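Local coordinates for protein Cog5 (Kluyveromyces lactis, PDB 4U6U) that pairs with Cog7 in the conserved oligomeric Golgi complex, a multisubunit tether that probably captures transport vesicles at Golgi membranes before fusion, at residues Phe147-Thr161 against Asn210-Phe224. The protein carries 7 engineered substitutions. Residues are numbered along the deposited sequence; the frame is centred on the assembly and turned at random.
Sequences FDTIDKVLSSKIQTT and NYLSQRKFSSLIDQF
Y211 and F224 both carry CG anti to the backbone N (chi1 173° and 168°), and each ring drops as a knob into a hole on helix 143-167: Y211 among F147, I150, D151 and L154, F224 among L154, K157, I158 and T161. This is knobs-into-holes packing in the helical, strand-free C-terminal part of Cog5, where one long helix takes the end of helix 207-213, the loop 214-219 and the start of helix 220-241. Over one face of the Y211 ring, toward its rim, sits I150 CG2, a CH-pi contact 3.6 Å from the centroid, while R215 CG lies over the rim of the opposite face. F147 lies obliquely beside the same ring, its CD1 3.7 Å from Y211 CD1. R215, bent at chi2 (-95°), brings its guanidinium to D151, and NH2 forms a salt bridge to D151 OD2 at 2.8 Å. D148 OD1 adds a long salt bridge to the same NH2. A methionine in place of R215 would probably leave the D151 carboxylate without its countercharge and freer to turn. Farther along, I158 CG2 comes within 3.6 Å of F224 CD1, and I189 of helix 175-192 also touches the F224 side chain. D151 OD1 takes two donors from the same face of the carboxylate plane, R215 NE on its syn side and Y211 OH, at 2.8 Å, on its anti side.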
ATOM      1  N   PHE B 147      -2.692   5.355   4.578  1.00120.40           N
ATOM      2  CA  PHE B 147      -3.663   6.164   5.302  1.00127.36           C
ATOM      3  C   PHE B 147      -3.588   5.922   6.810  1.00132.89           C
ATOM      4  O   PHE B 147      -3.547   6.866   7.599  1.00125.70           O
ATOM      5  CB  PHE B 147      -5.067   5.863   4.784  1.00125.43           C
ATOM      6  CG  PHE B 147      -5.238   6.131   3.317  1.00125.71           C
ATOM      7  CD1 PHE B 147      -4.407   7.028   2.657  1.00125.49           C
ATOM      8  CD2 PHE B 147      -6.223   5.480   2.591  1.00125.98           C
ATOM      9  CE1 PHE B 147      -4.560   7.276   1.305  1.00121.79           C
ATOM     10  CE2 PHE B 147      -6.383   5.724   1.232  1.00125.04           C
ATOM     11  CZ  PHE B 147      -5.550   6.624   0.591  1.00122.08           C
ATOM     12  N   ASP B 148      -3.523   4.648   7.191  1.00142.82           N
ATOM     13  CA  ASP B 148      -3.370   4.239   8.583  1.00145.27           C
ATOM     14  C   ASP B 148      -2.036   4.687   9.129  1.00138.02           C
ATOM     15  O   ASP B 148      -1.789   4.595  10.324  1.00147.75           O
ATOM     16  CB  ASP B 148      -3.522   2.731   8.716  1.00163.50           C
ATOM     17  CG  ASP B 148      -4.955   2.278   8.488  1.00181.65           C
ATOM     18  OD1 ASP B 148      -5.784   3.128   8.083  1.00184.10           O
ATOM     19  OD2 ASP B 148      -5.252   1.077   8.688  1.00187.60           O
ATOM     20  N   THR B 149      -1.159   5.122   8.235  1.00120.84           N
ATOM     21  CA  THR B 149       0.099   5.720   8.635  1.00111.06           C
ATOM     22  C   THR B 149      -0.099   7.222   8.747  1.00118.40           C
ATOM     23  O   THR B 149       0.311   7.831   9.733  1.00128.34           O
ATOM     24  CB  THR B 149       1.243   5.401   7.650  1.00108.68           C
ATOM     25  OG1 THR B 149       1.642   4.038   7.816  1.00104.26           O
ATOM     26  CG2 THR B 149       2.457   6.274   7.918  1.00103.73           C
ATOM     27  N   ILE B 150      -0.750   7.821   7.752  1.00110.92           N
ATOM     28  CA  ILE B 150      -1.031   9.254   7.818  1.00112.00           C
ATOM     29  C   ILE B 150      -1.968   9.508   8.992  1.00107.32           C
ATOM     30  O   ILE B 150      -1.780  10.475   9.734  1.00100.43           O
ATOM     31  CB  ILE B 150      -1.624   9.809   6.491  1.00111.29           C
ATOM     32  CG1 ILE B 150      -0.537  10.512   5.667  1.00112.59           C
ATOM     33  CG2 ILE B 150      -2.674  10.863   6.754  1.00102.38           C
ATOM     34  CD1 ILE B 150       0.787   9.774   5.586  1.00108.51           C
ATOM     35  N   ASP B 151      -2.943   8.619   9.178  1.00100.85           N
ATOM     36  CA  ASP B 151      -3.786   8.655  10.369  1.00 95.21           C
ATOM     37  C   ASP B 151      -2.946   8.806  11.618  1.00102.68           C
ATOM     38  O   ASP B 151      -3.132   9.743  12.404  1.00102.48           O
ATOM     39  CB  ASP B 151      -4.632   7.390  10.485  1.00 90.35           C
ATOM     40  CG  ASP B 151      -5.985   7.529   9.834  1.00102.62           C
ATOM     41  OD1 ASP B 151      -6.377   8.675   9.525  1.00109.72           O
ATOM     42  OD2 ASP B 151      -6.668   6.493   9.670  1.00103.44           O
ATOM     43  N   LYS B 152      -2.021   7.866  11.784  1.00107.86           N
ATOM     44  CA  LYS B 152      -1.194   7.795  12.976  1.00108.03           C
ATOM     45  C   LYS B 152      -0.315   9.029  13.138  1.00 98.99           C
ATOM     46  O   LYS B 152      -0.174   9.539  14.245  1.00105.25           O
ATOM     47  CB  LYS B 152      -0.342   6.510  12.964  1.00114.26           C
ATOM     48  CG  LYS B 152      -1.130   5.262  13.409  1.00115.83           C
ATOM     49  CD  LYS B 152      -0.313   3.979  13.373  1.00113.96           C
ATOM     50  CE  LYS B 152      -1.179   2.768  13.706  1.00113.49           C
ATOM     51  NZ  LYS B 152      -0.518   1.496  13.305  1.00122.06           N
ATOM     52  N   VAL B 153       0.245   9.523  12.041  1.00101.10           N
ATOM     53  CA  VAL B 153       1.070  10.731  12.082  1.00106.82           C
ATOM     54  C   VAL B 153       0.271  11.959  12.496  1.00109.68           C
ATOM     55  O   VAL B 153       0.681  12.709  13.387  1.00104.89           O
ATOM     56  CB  VAL B 153       1.731  11.027  10.716  1.00102.65           C
ATOM     57  CG1 VAL B 153       2.189  12.468  10.654  1.00 93.02           C
ATOM     58  CG2 VAL B 153       2.890  10.095  10.475  1.00107.00           C
ATOM     59  N   LEU B 154      -0.870  12.154  11.844  1.00110.30           N
ATOM     60  CA  LEU B 154      -1.720  13.297  12.125  1.00105.65           C
ATOM     61  C   LEU B 154      -2.127  13.288  13.594  1.00112.02           C
ATOM     62  O   LEU B 154      -1.994  14.294  14.298  1.00109.08           O
ATOM     63  CB  LEU B 154      -2.954  13.277  11.221  1.00 93.55           C
ATOM     64  CG  LEU B 154      -3.946  14.433  11.372  1.00 97.40           C
ATOM     65  CD1 LEU B 154      -3.280  15.754  11.087  1.00102.54           C
ATOM     66  CD2 LEU B 154      -5.144  14.248  10.465  1.00103.45           C
ATOM     67  N   SER B 155      -2.598  12.132  14.048  1.00113.50           N
ATOM     68  CA  SER B 155      -3.036  11.955  15.422  1.00105.70           C
ATOM     69  C   SER B 155      -1.901  12.249  16.416  1.00110.41           C
ATOM     70  O   SER B 155      -2.138  12.649  17.555  1.00118.86           O
ATOM     71  CB  SER B 155      -3.583  10.542  15.611  1.00103.71           C
ATOM     72  OG  SER B 155      -4.372  10.457  16.783  1.00124.41           O
ATOM     73  N   SER B 156      -0.665  12.063  15.976  1.00105.90           N
ATOM     74  CA  SER B 156       0.484  12.277  16.843  1.00 99.26           C
ATOM     75  C   SER B 156       0.769  13.763  16.980  1.00105.88           C
ATOM     76  O   SER B 156       1.095  14.244  18.066  1.00107.93           O
ATOM     77  CB  SER B 156       1.716  11.539  16.300  1.00101.77           C
ATOM     78  OG  SER B 156       2.852  11.699  17.136  1.00104.25           O
ATOM     79  N   LYS B 157       0.659  14.494  15.877  1.00115.52           N
ATOM     80  CA  LYS B 157       0.916  15.926  15.929  1.00115.47           C
ATOM     81  C   LYS B 157      -0.157  16.644  16.759  1.00110.68           C
ATOM     82  O   LYS B 157       0.177  17.485  17.594  1.00107.06           O
ATOM     83  CB  LYS B 157       0.993  16.520  14.519  1.00115.25           C
ATOM     84  CG  LYS B 157       2.229  16.097  13.728  1.00125.49           C
ATOM     85  CD  LYS B 157       2.205  16.632  12.283  1.00127.17           C
ATOM     86  CE  LYS B 157       3.493  17.371  11.893  1.00121.41           C
ATOM     87  NZ  LYS B 157       4.743  16.677  12.330  1.00114.69           N
ATOM     88  N   ILE B 158      -1.430  16.291  16.563  1.00102.27           N
ATOM     89  CA  ILE B 158      -2.504  16.881  17.367  1.00107.00           C
ATOM     90  C   ILE B 158      -2.219  16.617  18.850  1.00103.15           C
ATOM     91  O   ILE B 158      -2.338  17.524  19.667  1.00102.01           O
ATOM     92  CB  ILE B 158      -3.945  16.384  16.956  1.00 92.63           C
ATOM     93  CG1 ILE B 158      -4.314  15.032  17.560  1.00106.27           C
ATOM     94  CG2 ILE B 158      -4.096  16.340  15.443  1.00 87.74           C
ATOM     95  CD1 ILE B 158      -5.595  14.438  16.992  1.00116.06           C
ATOM     96  N   GLN B 159      -1.804  15.397  19.185  1.00 94.90           N
ATOM     97  CA  GLN B 159      -1.537  15.032  20.568  1.00 91.80           C
ATOM     98  C   GLN B 159      -0.406  15.866  21.175  1.00106.32           C
ATOM     99  O   GLN B 159      -0.543  16.367  22.283  1.00100.78           O
ATOM    100  CB  GLN B 159      -1.204  13.545  20.667  1.00107.27           C
ATOM    101  CG  GLN B 159      -1.493  12.915  22.023  1.00115.36           C
ATOM    102  CD  GLN B 159      -0.255  12.306  22.655  1.00127.06           C
ATOM    103  OE1 GLN B 159       0.621  13.019  23.153  1.00134.95           O
ATOM    104  NE2 GLN B 159      -0.175  10.980  22.638  1.00126.30           N
ATOM    105  N   THR B 160       0.708  16.013  20.459  1.00116.48           N
ATOM    106  CA  THR B 160       1.860  16.761  20.983  1.00111.30           C
ATOM    107  C   THR B 160       1.562  18.254  21.169  1.00105.65           C
ATOM    108  O   THR B 160       1.946  18.851  22.184  1.00 99.10           O
ATOM    109  CB  THR B 160       3.102  16.586  20.080  1.00101.29           C
ATOM    110  OG1 THR B 160       3.941  15.565  20.632  1.00 99.83           O
ATOM    111  CG2 THR B 160       3.911  17.859  20.021  1.00102.46           C
ATOM    112  N   THR B 161       0.898  18.861  20.189  1.00101.06           N
ATOM    113  CA  THR B 161       0.573  20.283  20.273  1.00109.99           C
ATOM    114  C   THR B 161      -0.523  20.582  21.300  1.00109.26           C
ATOM    115  O   THR B 161      -0.392  21.510  22.105  1.00 99.99           O
ATOM    116  CB  THR B 161       0.179  20.840  18.885  1.00108.71           C
ATOM    117  OG1 THR B 161       1.376  21.234  18.194  1.00104.93           O
ATOM    118  CG2 THR B 161      -0.694  22.063  19.021  1.00109.85           C
ATOM    119  N   ASN B 210      -7.944  11.620  -2.114  1.00163.28           N
ATOM    120  CA  ASN B 210      -8.373  10.243  -1.882  1.00165.21           C
ATOM    121  C   ASN B 210      -8.410   9.897  -0.390  1.00155.35           C
ATOM    122  O   ASN B 210      -9.272   9.147   0.072  1.00152.87           O
ATOM    123  CB  ASN B 210      -7.449   9.277  -2.633  1.00165.16           C
ATOM    124  CG  ASN B 210      -8.211   8.214  -3.401  1.00162.03           C
ATOM    125  OD1 ASN B 210      -9.192   8.510  -4.086  1.00166.39           O
ATOM    126  ND2 ASN B 210      -7.763   6.969  -3.290  1.00157.25           N
ATOM    127  N   TYR B 211      -7.433  10.406   0.350  1.00147.78           N
ATOM    128  CA  TYR B 211      -7.435  10.272   1.797  1.00139.30           C
ATOM    129  C   TYR B 211      -8.620  11.033   2.370  1.00144.27           C
ATOM    130  O   TYR B 211      -9.427  10.479   3.110  1.00152.30           O
ATOM    131  CB  TYR B 211      -6.123  10.792   2.388  1.00133.27           C
ATOM    132  CG  TYR B 211      -6.081  10.846   3.903  1.00125.59           C
ATOM    133  CD1 TYR B 211      -5.935   9.691   4.659  1.00117.46           C
ATOM    134  CD2 TYR B 211      -6.160  12.058   4.572  1.00126.03           C
ATOM    135  CE1 TYR B 211      -5.887   9.737   6.033  1.00125.97           C
ATOM    136  CE2 TYR B 211      -6.113  12.117   5.945  1.00136.06           C
ATOM    137  CZ  TYR B 211      -5.978  10.956   6.677  1.00133.53           C
ATOM    138  OH  TYR B 211      -5.924  11.021   8.054  1.00127.04           O
ATOM    139  N   LEU B 212      -8.730  12.302   1.994  1.00143.46           N
ATOM    140  CA  LEU B 212      -9.809  13.170   2.460  1.00146.32           C
ATOM    141  C   LEU B 212     -11.214  12.685   2.090  1.00156.63           C
ATOM    142  O   LEU B 212     -12.190  13.045   2.754  1.00154.46           O
ATOM    143  CB  LEU B 212      -9.592  14.580   1.918  1.00139.54           C
ATOM    144  CG  LEU B 212      -8.273  15.209   2.352  1.00129.09           C
ATOM    145  CD1 LEU B 212      -8.102  16.549   1.686  1.00127.36           C
ATOM    146  CD2 LEU B 212      -8.261  15.358   3.873  1.00127.80           C
ATOM    147  N   SER B 213     -11.312  11.885   1.027  1.00162.70           N
ATOM    148  CA  SER B 213     -12.589  11.299   0.613  1.00167.85           C
ATOM    149  C   SER B 213     -13.012  10.143   1.522  1.00163.73           C
ATOM    150  O   SER B 213     -14.191  10.001   1.834  1.00172.32           O
ATOM    151  CB  SER B 213     -12.537  10.833  -0.851  1.00172.68           C
ATOM    152  OG  SER B 213     -11.733   9.682  -1.017  1.00176.57           O
ATOM    153  N   GLN B 214     -12.062   9.303   1.931  1.00155.26           N
ATOM    154  CA  GLN B 214     -12.382   8.149   2.778  1.00148.64           C
ATOM    155  C   GLN B 214     -12.331   8.519   4.260  1.00145.98           C
ATOM    156  O   GLN B 214     -12.348   7.650   5.134  1.00143.96           O
ATOM    157  CB  GLN B 214     -11.436   6.982   2.480  1.00144.18           C
ATOM    158  CG  GLN B 214     -11.595   6.430   1.071  1.00149.75           C
ATOM    159  CD  GLN B 214     -10.526   5.415   0.705  1.00155.49           C
ATOM    160  OE1 GLN B 214      -9.952   4.761   1.577  1.00151.89           O
ATOM    161  NE2 GLN B 214     -10.240   5.288  -0.595  1.00160.23           N
ATOM    162  N   ARG B 215     -12.266   9.821   4.522  1.00150.41           N
ATOM    163  CA  ARG B 215     -12.300  10.361   5.876  1.00147.29           C
ATOM    164  C   ARG B 215     -13.343  11.464   5.982  1.00150.07           C
ATOM    165  O   ARG B 215     -13.765  12.031   4.979  1.00154.87           O
ATOM    166  CB  ARG B 215     -10.932  10.930   6.273  1.00138.25           C
ATOM    167  CG  ARG B 215      -9.748   9.981   6.150  1.00129.36           C
ATOM    168  CD  ARG B 215      -9.465   9.305   7.471  1.00123.32           C
ATOM    169  NE  ARG B 215      -8.379   8.330   7.410  1.00121.16           N
ATOM    170  CZ  ARG B 215      -8.519   7.085   6.973  1.00121.30           C
ATOM    171  NH1 ARG B 215      -9.702   6.670   6.537  1.00127.37           N
ATOM    172  NH2 ARG B 215      -7.480   6.257   6.965  1.00113.47           N
ATOM    173  N   LYS B 216     -13.740  11.783   7.206  1.00157.21           N
ATOM    174  CA  LYS B 216     -14.639  12.903   7.439  1.00173.64           C
ATOM    175  C   LYS B 216     -13.999  14.159   6.854  1.00175.69           C
ATOM    176  O   LYS B 216     -14.646  14.984   6.207  1.00170.80           O
ATOM    177  CB  LYS B 216     -14.894  13.112   8.941  1.00174.89           C
ATOM    178  CG  LYS B 216     -15.597  11.985   9.690  1.00172.80           C
ATOM    179  CD  LYS B 216     -15.780  12.401  11.149  1.00172.51           C
ATOM    180  CE  LYS B 216     -16.548  11.376  11.967  1.00169.63           C
ATOM    181  NZ  LYS B 216     -16.755  11.846  13.374  1.00160.66           N
ATOM    182  N   PHE B 217     -12.689  14.228   7.060  1.00175.19           N
ATOM    183  CA  PHE B 217     -11.897  15.448   7.019  1.00163.86           C
ATOM    184  C   PHE B 217     -12.024  16.163   5.685  1.00146.47           C
ATOM    185  O   PHE B 217     -12.314  15.541   4.662  1.00135.62           O
ATOM    186  CB  PHE B 217     -10.406  15.143   7.307  1.00157.68           C
ATOM    187  CG  PHE B 217     -10.152  13.953   8.239  1.00151.94           C
ATOM    188  CD1 PHE B 217     -11.108  13.481   9.141  1.00151.17           C
ATOM    189  CD2 PHE B 217      -8.925  13.316   8.213  1.00152.81           C
ATOM    190  CE1 PHE B 217     -10.853  12.404   9.974  1.00152.26           C
ATOM    191  CE2 PHE B 217      -8.661  12.238   9.054  1.00155.26           C
ATOM    192  CZ  PHE B 217      -9.626  11.785   9.935  1.00154.15           C
ATOM    193  N   SER B 218     -11.807  17.476   5.719  1.00142.51           N
ATOM    194  CA  SER B 218     -11.848  18.312   4.523  1.00146.22           C
ATOM    195  C   SER B 218     -10.437  18.729   4.130  1.00150.45           C
ATOM    196  O   SER B 218     -10.086  18.745   2.956  1.00156.54           O
ATOM    197  CB  SER B 218     -12.725  19.549   4.743  1.00144.02           C
ATOM    198  OG  SER B 218     -12.065  20.515   5.546  1.00145.61           O
ATOM    199  N   SER B 219      -9.639  19.089   5.127  1.00150.21           N
ATOM    200  CA  SER B 219      -8.214  19.322   4.933  1.00147.81           C
ATOM    201  C   SER B 219      -7.511  18.715   6.136  1.00141.50           C
ATOM    202  O   SER B 219      -8.158  18.415   7.140  1.00145.35           O
ATOM    203  CB  SER B 219      -7.884  20.818   4.776  1.00142.83           C
ATOM    204  OG  SER B 219      -7.884  21.518   6.009  1.00135.91           O
ATOM    205  N   LEU B 220      -6.205  18.503   6.035  1.00130.10           N
ATOM    206  CA  LEU B 220      -5.459  18.011   7.180  1.00119.76           C
ATOM    207  C   LEU B 220      -5.431  19.068   8.272  1.00136.57           C
ATOM    208  O   LEU B 220      -5.563  18.747   9.457  1.00146.49           O
ATOM    209  CB  LEU B 220      -4.048  17.599   6.777  1.00117.47           C
ATOM    210  CG  LEU B 220      -3.975  16.429   5.789  1.00117.34           C
ATOM    211  CD1 LEU B 220      -2.550  15.909   5.658  1.00105.20           C
ATOM    212  CD2 LEU B 220      -4.917  15.314   6.222  1.00111.36           C
ATOM    213  N   ILE B 221      -5.265  20.327   7.881  1.00135.93           N
ATOM    214  CA  ILE B 221      -5.334  21.413   8.852  1.00129.27           C
ATOM    215  C   ILE B 221      -6.671  21.418   9.591  1.00131.90           C
ATOM    216  O   ILE B 221      -6.694  21.482  10.821  1.00138.76           O
ATOM    217  CB  ILE B 221      -5.088  22.777   8.205  1.00121.62           C
ATOM    218  CG1 ILE B 221      -3.591  23.016   8.103  1.00107.36           C
ATOM    219  CG2 ILE B 221      -5.575  23.883   9.095  1.00125.95           C
ATOM    220  CD1 ILE B 221      -2.980  22.371   6.936  1.00115.59           C
ATOM    221  N   ASP B 222      -7.775  21.301   8.859  1.00129.85           N
ATOM    222  CA  ASP B 222      -9.092  21.394   9.483  1.00137.45           C
ATOM    223  C   ASP B 222      -9.306  20.353  10.580  1.00133.89           C
ATOM    224  O   ASP B 222      -9.827  20.671  11.648  1.00133.52           O
ATOM    225  CB  ASP B 222     -10.188  21.263   8.433  1.00146.84           C
ATOM    226  CG  ASP B 222     -11.126  22.441   8.443  1.00163.28           C
ATOM    227  OD1 ASP B 222     -10.769  23.472   9.054  1.00158.26           O
ATOM    228  OD2 ASP B 222     -12.210  22.341   7.836  1.00178.37           O
ATOM    229  N   GLN B 223      -8.898  19.115  10.334  1.00127.14           N
ATOM    230  CA  GLN B 223      -9.057  18.113  11.367  1.00121.02           C
ATOM    231  C   GLN B 223      -8.010  18.304  12.441  1.00135.48           C
ATOM    232  O   GLN B 223      -8.266  18.017  13.609  1.00147.37           O
ATOM    233  CB  GLN B 223      -8.987  16.706  10.801  1.00100.85           C
ATOM    234  CG  GLN B 223     -10.339  16.048  10.864  1.00112.48           C
ATOM    235  CD  GLN B 223     -10.484  15.097  12.041  1.00118.19           C
ATOM    236  OE1 GLN B 223      -9.496  14.711  12.663  1.00116.09           O
ATOM    237  NE2 GLN B 223     -11.723  14.699  12.341  1.00123.77           N
ATOM    238  N   PHE B 224      -6.846  18.821  12.064  1.00128.63           N
ATOM    239  CA  PHE B 224      -5.819  19.119  13.056  1.00115.52           C
ATOM    240  C   PHE B 224      -6.300  20.123  14.116  1.00114.29           C
ATOM    241  O   PHE B 224      -6.373  19.794  15.298  1.00103.91           O
ATOM    242  CB  PHE B 224      -4.561  19.635  12.369  1.00107.26           C
ATOM    243  CG  PHE B 224      -3.557  20.240  13.313  1.00104.70           C
ATOM    244  CD1 PHE B 224      -2.729  19.434  14.085  1.00100.73           C
ATOM    245  CD2 PHE B 224      -3.433  21.624  13.420  1.00105.45           C
ATOM    246  CE1 PHE B 224      -1.787  19.995  14.946  1.00 99.69           C
ATOM    247  CE2 PHE B 224      -2.502  22.193  14.273  1.00106.07           C
ATOM    248  CZ  PHE B 224      -1.675  21.374  15.041  1.00105.07           C
TER